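Local coordinates for ATP-dependent DNA helicase (Mycobacterium smegmatis, PDB 5V9X), which probably couples ATP hydrolysis to 3'-to-5' movement along single-stranded DNA and to the unwinding of RNA:DNA hybrids, at residues Glu168-Ser176 against Gln539-Ile549; Val477-Ala485 against Leu495-Leu504. All blocks are in the same frame, centred on the assembly; numbering follows the deposited sequence.

Both contacts involve the winged-helix region. Contact 1 is buried. It joins helix 167-174 of the DEAD/DEAH-box part to helix 538-543 and the loop after it, with the DNA strand alongside. Contact 2 is partly buried and lies farther from the chain centre. It stays within the winged-helix region, about 16 Å from the nucleic acid at the nearest atoms. Its pairing is local, between helices 479-488 and 497-508. In contact 1 one amide-to-carbonyl bond joins small apolar touches. Contact 2 has an aromatic cluster and a salt-bridge network at the more exposed side. The two do not touch, yet side chains of both rest on helix 461-471.

Contact 1 of 2, residues Glu168-Ser176 against Gln539-Ile549; sequences ESLFLMLTS and QRLAVTSGGAI. With nucleotides of chain B.
Q539 reaches T175 where the first RecA-like domain of the helicase, through helix 167-174, meets helix 538-543 of the winged-helix region. CG of Q539 lies anti to its backbone N (chi1 -176°), and the chain runs on extended. This delivers Q539 NE2 to T175 O at 3.0 Å in a nearly straight bond (173°). The acceptor lies in the amide plane of Q539. NE2 also bonds a DNA phosphate, so two partners fix the amide. OG1 of T175 donates to F171 O and also meets R211. Earlier in the helix, L172 sends its two methyls to different partners. L172 CD2 packs on V543 CB at 3.8 Å, while CD1 faces the sugar-phosphate of DG11 of chain B. V543 turns CG2 to the same sugar. The F171 ring meets A542 O at its edge, with F171 CE2 3.7 Å away, and the F171 and H467 rings meet edge-to-face. Beyond the helix, S545 OG donates back to A542 O and accepts from G547 N, an ST turn. The loop then brings G546 O to N2 of DG9 of chain B. E168 CG lies 3.9 Å from G546 O; E168 OE2 forms a salt bridge with R201. I549 packs against the bases of DT8 and DG9 of chain B. R540 bonds the guanine edge of DG11 of chain B: R540 NE meets N7 at 3.3 Å and NH2 meets O6 at 3.2 Å.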
loop_
_atom_site.group_PDB
_atom_site.type_symbol
_atom_site.label_atom_id
_atom_site.label_comp_id
_atom_site.label_asym_id
_atom_site.label_seq_id
_atom_site.Cartn_x
_atom_site.Cartn_y
_atom_site.Cartn_z
ATOM N N GLU A 168 13.642 -5.611 0.270
ATOM C CA GLU A 168 14.449 -5.481 1.478
ATOM C C GLU A 168 15.615 -6.462 1.470
ATOM O O GLU A 168 16.752 -6.097 1.789
ATOM C CB GLU A 168 13.575 -5.694 2.718
ATOM C CG GLU A 168 12.601 -4.560 3.028
ATOM C CD GLU A 168 11.423 -4.497 2.068
ATOM O OE1 GLU A 168 11.227 -5.456 1.287
ATOM O OE2 GLU A 168 10.690 -3.484 2.094
ATOM N N SER A 169 15.354 -7.718 1.104
ATOM C CA SER A 169 16.416 -8.719 1.126
ATOM C C SER A 169 17.407 -8.510 -0.011
ATOM O O SER A 169 18.605 -8.768 0.155
ATOM C CB SER A 169 15.822 -10.123 1.073
ATOM O OG SER A 169 15.378 -10.529 2.354
ATOM N N LEU A 170 16.934 -8.050 -1.172
ATOM C CA LEU A 170 17.859 -7.664 -2.233
ATOM C C LEU A 170 18.817 -6.587 -1.746
ATOM O O LEU A 170 20.008 -6.603 -2.078
ATOM C CB LEU A 170 17.093 -7.174 -3.462
ATOM C CG LEU A 170 17.980 -6.715 -4.624
ATOM C CD1 LEU A 170 18.835 -7.871 -5.125
ATOM C CD2 LEU A 170 17.154 -6.120 -5.756
ATOM N N PHE A 171 18.309 -5.651 -0.944
ATOM C CA PHE A 171 19.159 -4.633 -0.337
ATOM C C PHE A 171 20.227 -5.266 0.547
ATOM O O PHE A 171 21.388 -4.838 0.535
ATOM C CB PHE A 171 18.284 -3.666 0.460
ATOM C CG PHE A 171 19.035 -2.537 1.104
ATOM C CD1 PHE A 171 19.462 -1.452 0.354
ATOM C CD2 PHE A 171 19.270 -2.538 2.470
ATOM C CE1 PHE A 171 20.131 -0.404 0.952
ATOM C CE2 PHE A 171 19.939 -1.492 3.071
ATOM C CZ PHE A 171 20.367 -0.424 2.312
ATOM N N LEU A 172 19.855 -6.300 1.308
ATOM C CA LEU A 172 20.808 -6.939 2.211
ATOM C C LEU A 172 21.913 -7.651 1.441
ATOM O O LEU A 172 23.092 -7.551 1.803
ATOM C CB LEU A 172 20.080 -7.920 3.131
ATOM C CG LEU A 172 18.972 -7.308 3.993
ATOM C CD1 LEU A 172 18.279 -8.372 4.836
ATOM C CD2 LEU A 172 19.530 -6.206 4.871
ATOM N N MET A 173 21.556 -8.370 0.376
ATOM C CA MET A 173 22.566 -9.078 -0.401
ATOM C C MET A 173 23.516 -8.105 -1.086
ATOM O O MET A 173 24.719 -8.370 -1.189
ATOM C CB MET A 173 21.895 -9.988 -1.424
ATOM C CG MET A 173 20.969 -11.021 -0.811
ATOM S SD MET A 173 20.323 -12.157 -2.042
ATOM C CE MET A 173 21.846 -12.910 -2.620
ATOM N N LEU A 174 22.994 -6.975 -1.564
ATOM C CA LEU A 174 23.840 -5.964 -2.185
ATOM C C LEU A 174 24.742 -5.264 -1.177
ATOM O O LEU A 174 25.716 -4.616 -1.578
ATOM C CB LEU A 174 22.975 -4.935 -2.913
ATOM C CG LEU A 174 22.223 -5.461 -4.134
ATOM C CD1 LEU A 174 21.132 -4.487 -4.546
ATOM C CD2 LEU A 174 23.188 -5.709 -5.279
ATOM N N THR A 175 24.441 -5.376 0.114
ATOM C CA THR A 175 25.224 -4.756 1.175
ATOM C C THR A 175 25.964 -5.818 1.986
ATOM O O THR A 175 26.093 -5.728 3.208
ATOM C CB THR A 175 24.325 -3.898 2.065
ATOM O OG1 THR A 175 23.398 -3.181 1.239
ATOM C CG2 THR A 175 25.143 -2.885 2.860
ATOM N N SER A 176 26.457 -6.843 1.301
ATOM C CA SER A 176 27.197 -7.925 1.936
ATOM C C SER A 176 27.958 -8.671 0.851
ATOM O O SER A 176 27.880 -8.332 -0.333
ATOM C CB SER A 176 26.264 -8.859 2.713
ATOM O OG SER A 176 25.247 -9.379 1.874
ATOM N N GLN A 539 27.985 -1.068 7.923
ATOM C CA GLN A 539 27.264 -2.181 7.314
ATOM C C GLN A 539 26.232 -2.757 8.273
ATOM O O GLN A 539 25.070 -2.957 7.905
ATOM C CB GLN A 539 28.242 -3.266 6.870
ATOM C CG GLN A 539 27.577 -4.419 6.147
ATOM C CD GLN A 539 28.420 -5.674 6.154
ATOM O OE1 GLN A 539 29.251 -5.872 7.041
ATOM N NE2 GLN A 539 28.211 -6.534 5.162
ATOM N N ARG A 540 26.642 -3.033 9.516
ATOM C CA ARG A 540 25.697 -3.543 10.504
ATOM C C ARG A 540 24.564 -2.556 10.746
ATOM O O ARG A 540 23.449 -2.960 11.099
ATOM C CB ARG A 540 26.417 -3.859 11.817
ATOM C CG ARG A 540 25.598 -4.722 12.762
ATOM C CD ARG A 540 26.320 -4.985 14.070
ATOM N NE ARG A 540 25.632 -5.999 14.864
ATOM C CZ ARG A 540 25.898 -6.260 16.141
ATOM N NH1 ARG A 540 26.837 -5.575 16.781
ATOM N NH2 ARG A 540 25.221 -7.204 16.780
ATOM N N LEU A 541 24.827 -1.263 10.554
ATOM C CA LEU A 541 23.774 -0.264 10.689
ATOM C C LEU A 541 22.793 -0.331 9.524
ATOM O O LEU A 541 21.577 -0.217 9.723
ATOM C CB LEU A 541 24.392 1.126 10.786
ATOM C CG LEU A 541 23.406 2.284 10.669
ATOM C CD1 LEU A 541 22.456 2.299 11.853
ATOM C CD2 LEU A 541 24.160 3.587 10.568
ATOM N N ALA A 542 23.300 -0.514 8.304
ATOM C CA ALA A 542 22.424 -0.525 7.137
ATOM C C ALA A 542 21.602 -1.806 7.073
ATOM O O ALA A 542 20.412 -1.769 6.739
ATOM C CB ALA A 542 23.245 -0.350 5.860
ATOM N N VAL A 543 22.212 -2.947 7.387
ATOM C CA VAL A 543 21.508 -4.213 7.221
ATOM C C VAL A 543 20.470 -4.424 8.321
ATOM O O VAL A 543 19.481 -5.136 8.113
ATOM C CB VAL A 543 22.510 -5.378 7.148
ATOM C CG1 VAL A 543 23.452 -5.186 5.969
ATOM C CG2 VAL A 543 23.296 -5.489 8.440
ATOM N N THR A 544 20.655 -3.818 9.491
ATOM C CA THR A 544 19.658 -3.880 10.551
ATOM C C THR A 544 18.662 -2.726 10.489
ATOM O O THR A 544 17.897 -2.531 11.438
ATOM C CB THR A 544 20.338 -3.909 11.924
ATOM O OG1 THR A 544 21.166 -2.750 12.081
ATOM C CG2 THR A 544 21.186 -5.166 12.071
ATOM N N SER A 545 18.649 -1.969 9.388
ATOM C CA SER A 545 17.755 -0.820 9.278
ATOM C C SER A 545 16.311 -1.241 9.048
ATOM O O SER A 545 15.388 -0.573 9.528
ATOM C CB SER A 545 18.209 0.093 8.141
ATOM O OG SER A 545 17.900 -0.479 6.882
ATOM N N GLY A 546 16.093 -2.327 8.312
ATOM C CA GLY A 546 14.757 -2.757 7.967
ATOM C C GLY A 546 14.211 -2.188 6.677
ATOM O O GLY A 546 13.099 -2.557 6.281
ATOM N N GLY A 547 14.948 -1.302 6.012
ATOM C CA GLY A 547 14.514 -0.766 4.737
ATOM C C GLY A 547 13.754 0.540 4.840
ATOM O O GLY A 547 14.131 1.428 5.610
ATOM N N ALA A 548 12.676 0.668 4.066
ATOM C CA ALA A 548 11.908 1.904 4.016
ATOM C C ALA A 548 10.653 1.880 4.877
ATOM O O ALA A 548 10.152 2.950 5.236
ATOM C CB ALA A 548 11.512 2.225 2.571
ATOM N N ILE A 549 10.137 0.705 5.213
ATOM C CA ILE A 549 8.906 0.635 6.010
ATOM C C ILE A 549 9.170 1.216 7.395
ATOM O O ILE A 549 10.143 0.817 8.056
ATOM C CB ILE A 549 8.410 -0.808 6.100
ATOM C CG1 ILE A 549 7.938 -1.291 4.725
ATOM C CG2 ILE A 549 7.285 -0.923 7.117
ATOM C CD1 ILE A 549 7.559 -2.755 4.684
ATOM P P DG B 9 5.257 -9.460 3.938
ATOM O OP1 DG B 9 5.206 -10.506 2.893
ATOM O OP2 DG B 9 4.726 -9.733 5.294
ATOM O "O5'" DG B 9 6.762 -8.965 4.091
ATOM C "C5'" DG B 9 7.413 -8.346 2.990
ATOM C "C4'" DG B 9 8.751 -7.773 3.409
ATOM O "O4'" DG B 9 8.537 -6.602 4.237
ATOM C "C3'" DG B 9 9.631 -8.719 4.218
ATOM O "O3'" DG B 9 10.980 -8.595 3.802
ATOM C "C2'" DG B 9 9.435 -8.247 5.657
ATOM C "C1'" DG B 9 9.192 -6.754 5.477
ATOM N N9 DG B 9 8.336 -6.179 6.509
ATOM C C8 DG B 9 7.046 -6.543 6.807
ATOM N N7 DG B 9 6.522 -5.851 7.779
ATOM C C5 DG B 9 7.526 -4.967 8.148
ATOM C C6 DG B 9 7.533 -3.970 9.148
ATOM O O6 DG B 9 6.626 -3.662 9.932
ATOM N N1 DG B 9 8.750 -3.295 9.195
ATOM C C2 DG B 9 9.825 -3.552 8.374
ATOM N N2 DG B 9 10.917 -2.795 8.569
ATOM N N3 DG B 9 9.830 -4.488 7.430
ATOM C C4 DG B 9 8.650 -5.154 7.375
ATOM P P DG B 11 16.629 -10.399 8.354
ATOM O OP1 DG B 11 16.255 -11.296 7.237
ATOM O OP2 DG B 11 16.521 -10.854 9.757
ATOM O "O5'" DG B 11 18.126 -9.901 8.140
ATOM C "C5'" DG B 11 18.713 -9.017 9.072
ATOM C "C4'" DG B 11 20.113 -8.659 8.634
ATOM O "O4'" DG B 11 20.812 -8.020 9.724
ATOM C "C3'" DG B 11 20.966 -9.848 8.199
ATOM O "O3'" DG B 11 21.474 -9.617 6.899
ATOM C "C2'" DG B 11 22.081 -9.929 9.249
ATOM C "C1'" DG B 11 22.125 -8.512 9.802
ATOM N N9 DG B 11 22.537 -8.441 11.199
ATOM C C8 DG B 11 23.655 -7.824 11.708
ATOM N N7 DG B 11 23.753 -7.918 13.005
ATOM C C5 DG B 11 22.625 -8.638 13.380
ATOM C C6 DG B 11 22.189 -9.050 14.660
ATOM O O6 DG B 11 22.731 -8.855 15.755
ATOM N N1 DG B 11 20.992 -9.760 14.592
ATOM C C2 DG B 11 20.305 -10.035 13.432
ATOM N N2 DG B 11 19.166 -10.732 13.564
ATOM N N3 DG B 11 20.703 -9.654 12.228
ATOM C C4 DG B 11 21.866 -8.963 12.278
ATOM P P DT B 8 1.098 -7.790 7.486
ATOM O OP1 DT B 8 0.665 -9.201 7.407
ATOM O OP2 DT B 8 1.711 -7.285 8.733
ATOM O "O5'" DT B 8 2.105 -7.488 6.282
ATOM C "C5'" DT B 8 1.654 -7.594 4.935
ATOM C "C4'" DT B 8 2.593 -6.863 3.992
ATOM O "O4'" DT B 8 2.450 -5.442 4.161
ATOM C "C3'" DT B 8 4.071 -7.137 4.223
ATOM O "O3'" DT B 8 4.497 -8.171 3.354
ATOM C "C2'" DT B 8 4.762 -5.797 3.890
ATOM C "C1'" DT B 8 3.601 -4.824 3.653
ATOM N N1 DT B 8 3.769 -3.507 4.333
ATOM C C2 DT B 8 3.928 -2.374 3.570
ATOM O O2 DT B 8 3.938 -2.386 2.353
ATOM N N3 DT B 8 4.073 -1.217 4.287
ATOM C C4 DT B 8 4.077 -1.083 5.665
ATOM O O4 DT B 8 4.215 0.004 6.218
ATOM C C5 DT B 8 3.907 -2.311 6.405
ATOM C C7 DT B 8 3.893 -2.292 7.903
ATOM C C6 DT B 8 3.763 -3.450 5.711
#

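Contact 2 of 2, residues Val477-Ala485 against Leu495-Leu504; sequences VDADAWFDA and LPRSAFEATL
R497 NH2 is held by two carboxylates, D480 across the contact and E501 one turn along its own helix. The contact joins two helices within the region assigned to the Lhr winged-helix family. The bond from R497 NH2 to D480 OD1 is 2.5 Å long and meets the oxygen almost along the C-O bond. The bond from NH2 to E501 OE2 is weak, but R497 NE reaches E501 OE2 at 2.6 Å. D480 and E501 each lie at an edge of the guanidinium, and these bonds fix its rotation. The bend at chi2 (55°) folds the R497 chain over the F483 ring. R497 CD sits above the middle of that ring, 3.6 Å from its centroid, in a CH-pi contact. The guanidinium adds an off-centre cation-pi contact. F483 also leans on F500: F483 CD1 lies over one face of the F500 ring, 3.4 Å from F500 CG, while L504 lies over the opposite face. The two ring planes stand 54° apart. W482 comes to the edge of F500, where W482 CD1 is 3.5 Å from F500 CZ. These three rings form an aromatic cluster beside the salt-bridge network of D480, R497 and E501. L495 O lies at the edge of the F483 ring, 3.6 Å from F483 CZ. Helix segments 479-485 and 497-504 run at 123° between their N-to-C directions. W482 and L504 rest on helix 461-471, and A479 and L504 also touch Y525 of strand 523-526 in the small antiparallel sheet.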
loop_
_atom_site.group_PDB
_atom_site.type_symbol
_atom_site.label_atom_id
_atom_site.label_comp_id
_atom_site.label_asym_id
_atom_site.label_seq_id
_atom_site.Cartn_x
_atom_site.Cartn_y
_atom_site.Cartn_z
ATOM N N VAL A 477 33.462 4.591 -2.239
ATOM C CA VAL A 477 32.698 4.883 -3.445
ATOM C C VAL A 477 33.037 6.286 -3.932
ATOM O O VAL A 477 33.341 7.191 -3.145
ATOM C CB VAL A 477 31.178 4.722 -3.208
ATOM C CG1 VAL A 477 30.601 5.932 -2.481
ATOM C CG2 VAL A 477 30.451 4.469 -4.520
ATOM N N ASP A 478 33.006 6.452 -5.251
ATOM C CA ASP A 478 33.210 7.753 -5.871
ATOM C C ASP A 478 31.915 8.550 -5.778
ATOM O O ASP A 478 30.862 8.084 -6.230
ATOM C CB ASP A 478 33.643 7.584 -7.326
ATOM C CG ASP A 478 34.071 8.891 -7.969
ATOM O OD1 ASP A 478 34.315 9.869 -7.231
ATOM O OD2 ASP A 478 34.160 8.940 -9.213
ATOM N N ALA A 479 31.988 9.746 -5.184
ATOM C CA ALA A 479 30.793 10.569 -5.027
ATOM C C ALA A 479 30.155 10.892 -6.372
ATOM O O ALA A 479 28.924 10.959 -6.476
ATOM C CB ALA A 479 31.134 11.856 -4.276
ATOM N N ASP A 480 30.969 11.082 -7.412
ATOM C CA ASP A 480 30.423 11.337 -8.740
ATOM C C ASP A 480 29.696 10.112 -9.279
ATOM O O ASP A 480 28.581 10.221 -9.804
ATOM C CB ASP A 480 31.540 11.761 -9.696
ATOM C CG ASP A 480 32.054 13.158 -9.410
ATOM O OD1 ASP A 480 31.258 13.999 -8.941
ATOM O OD2 ASP A 480 33.251 13.416 -9.658
ATOM N N ALA A 481 30.316 8.933 -9.156
ATOM C CA ALA A 481 29.700 7.714 -9.672
ATOM C C ALA A 481 28.413 7.388 -8.927
ATOM O O ALA A 481 27.428 6.953 -9.535
ATOM C CB ALA A 481 30.686 6.549 -9.580
ATOM N N TRP A 482 28.403 7.587 -7.606
ATOM C CA TRP A 482 27.184 7.356 -6.840
ATOM C C TRP A 482 26.087 8.329 -7.253
ATOM O O TRP A 482 24.911 7.956 -7.318
ATOM C CB TRP A 482 27.483 7.459 -5.342
ATOM C CG TRP A 482 26.295 7.249 -4.433
ATOM C CD1 TRP A 482 25.944 8.021 -3.362
ATOM C CD2 TRP A 482 25.313 6.203 -4.511
ATOM N NE1 TRP A 482 24.809 7.524 -2.770
ATOM C CE2 TRP A 482 24.400 6.410 -3.456
ATOM C CE3 TRP A 482 25.115 5.115 -5.368
ATOM C CZ2 TRP A 482 23.308 5.570 -3.237
ATOM C CZ3 TRP A 482 24.031 4.285 -5.149
ATOM C CH2 TRP A 482 23.142 4.518 -4.093
ATOM N N PHE A 483 26.456 9.575 -7.560
ATOM C CA PHE A 483 25.478 10.529 -8.072
ATOM C C PHE A 483 24.989 10.127 -9.460
ATOM O O PHE A 483 23.799 10.264 -9.768
ATOM C CB PHE A 483 26.082 11.932 -8.097
ATOM C CG PHE A 483 25.118 13.005 -8.527
ATOM C CD1 PHE A 483 24.027 13.334 -7.736
ATOM C CD2 PHE A 483 25.313 13.699 -9.711
ATOM C CE1 PHE A 483 23.142 14.326 -8.127
ATOM C CE2 PHE A 483 24.433 14.692 -10.104
ATOM C CZ PHE A 483 23.347 15.005 -9.312
ATOM N N ASP A 484 25.892 9.622 -10.307
ATOM C CA ASP A 484 25.501 9.209 -11.652
ATOM C C ASP A 484 24.519 8.046 -11.612
ATOM O O ASP A 484 23.591 7.980 -12.426
ATOM C CB ASP A 484 26.736 8.831 -12.469
ATOM C CG ASP A 484 27.633 10.018 -12.757
ATOM O OD1 ASP A 484 27.106 11.140 -12.922
ATOM O OD2 ASP A 484 28.866 9.827 -12.823
ATOM N N ALA A 485 24.714 7.112 -10.679
ATOM C CA ALA A 485 23.802 5.977 -10.569
ATOM C C ALA A 485 22.470 6.397 -9.963
ATOM O O ALA A 485 21.410 5.929 -10.393
ATOM C CB ALA A 485 24.445 4.869 -9.736
ATOM N N LEU A 495 17.344 15.061 -9.219
ATOM C CA LEU A 495 17.989 15.388 -7.952
ATOM C C LEU A 495 19.032 16.486 -8.142
ATOM O O LEU A 495 19.999 16.288 -8.895
ATOM C CB LEU A 495 18.641 14.142 -7.358
ATOM C CG LEU A 495 19.388 14.307 -6.031
ATOM C CD1 LEU A 495 18.452 14.794 -4.936
ATOM C CD2 LEU A 495 20.053 13.001 -5.625
ATOM N N PRO A 496 18.875 17.645 -7.506
ATOM C CA PRO A 496 19.918 18.673 -7.590
ATOM C C PRO A 496 21.196 18.193 -6.919
ATOM O O PRO A 496 21.164 17.577 -5.853
ATOM C CB PRO A 496 19.305 19.868 -6.847
ATOM C CG PRO A 496 17.831 19.582 -6.780
ATOM C CD PRO A 496 17.718 18.094 -6.715
ATOM N N ARG A 497 22.333 18.474 -7.564
ATOM C CA ARG A 497 23.618 18.106 -6.977
ATOM C C ARG A 497 23.811 18.754 -5.612
ATOM O O ARG A 497 24.506 18.197 -4.755
ATOM C CB ARG A 497 24.759 18.492 -7.920
ATOM C CG ARG A 497 26.136 18.022 -7.465
ATOM C CD ARG A 497 26.155 16.519 -7.229
ATOM N NE ARG A 497 27.489 16.008 -6.916
ATOM C CZ ARG A 497 28.313 15.473 -7.813
ATOM N NH1 ARG A 497 27.945 15.384 -9.083
ATOM N NH2 ARG A 497 29.506 15.029 -7.441
ATOM N N SER A 498 23.198 19.921 -5.391
ATOM C CA SER A 498 23.270 20.559 -4.080
ATOM C C SER A 498 22.586 19.711 -3.015
ATOM O O SER A 498 23.116 19.545 -1.911
ATOM C CB SER A 498 22.648 21.954 -4.143
ATOM O OG SER A 498 21.290 21.887 -4.544
ATOM N N ALA A 499 21.405 19.164 -3.327
ATOM C CA ALA A 499 20.732 18.282 -2.379
ATOM C C ALA A 499 21.523 16.999 -2.151
ATOM O O ALA A 499 21.524 16.459 -1.038
ATOM C CB ALA A 499 19.321 17.959 -2.874
ATOM N N PHE A 500 22.196 16.499 -3.188
ATOM C CA PHE A 500 23.025 15.311 -3.033
ATOM C C PHE A 500 24.178 15.575 -2.073
ATOM O O PHE A 500 24.380 14.829 -1.108
ATOM C CB PHE A 500 23.543 14.862 -4.401
ATOM C CG PHE A 500 24.411 13.634 -4.353
ATOM C CD1 PHE A 500 23.848 12.378 -4.195
ATOM C CD2 PHE A 500 25.788 13.735 -4.486
ATOM C CE1 PHE A 500 24.642 11.246 -4.156
ATOM C CE2 PHE A 500 26.584 12.608 -4.450
ATOM C CZ PHE A 500 26.011 11.362 -4.284
ATOM N N GLU A 501 24.946 16.639 -2.323
ATOM C CA GLU A 501 26.054 16.973 -1.434
ATOM C C GLU A 501 25.553 17.324 -0.039
ATOM O O GLU A 501 26.202 16.995 0.958
ATOM C CB GLU A 501 26.872 18.127 -2.015
ATOM C CG GLU A 501 27.425 17.875 -3.412
ATOM C CD GLU A 501 28.437 16.743 -3.463
ATOM O OE1 GLU A 501 28.977 16.362 -2.401
ATOM O OE2 GLU A 501 28.695 16.234 -4.575
ATOM N N ALA A 502 24.396 17.986 0.048
ATOM C CA ALA A 502 23.818 18.295 1.353
ATOM C C ALA A 502 23.557 17.024 2.155
ATOM O O ALA A 502 23.803 16.984 3.366
ATOM C CB ALA A 502 22.528 19.097 1.185
ATOM N N THR A 503 23.064 15.975 1.495
ATOM C CA THR A 503 22.843 14.709 2.186
ATOM C C THR A 503 24.163 14.082 2.625
ATOM O O THR A 503 24.264 13.554 3.740
ATOM C CB THR A 503 22.063 13.748 1.289
ATOM O OG1 THR A 503 20.760 14.286 1.025
ATOM C CG2 THR A 503 21.917 12.389 1.956
ATOM N N LEU A 504 25.188 14.139 1.769
ATOM C CA LEU A 504 26.483 13.572 2.132
ATOM C C LEU A 504 27.108 14.326 3.300
ATOM O O LEU A 504 27.777 13.726 4.149
ATOM C CB LEU A 504 27.426 13.584 0.929
ATOM C CG LEU A 504 26.974 12.889 -0.356
ATOM C CD1 LEU A 504 28.140 12.774 -1.323
ATOM C CD2 LEU A 504 26.385 11.523 -0.064
#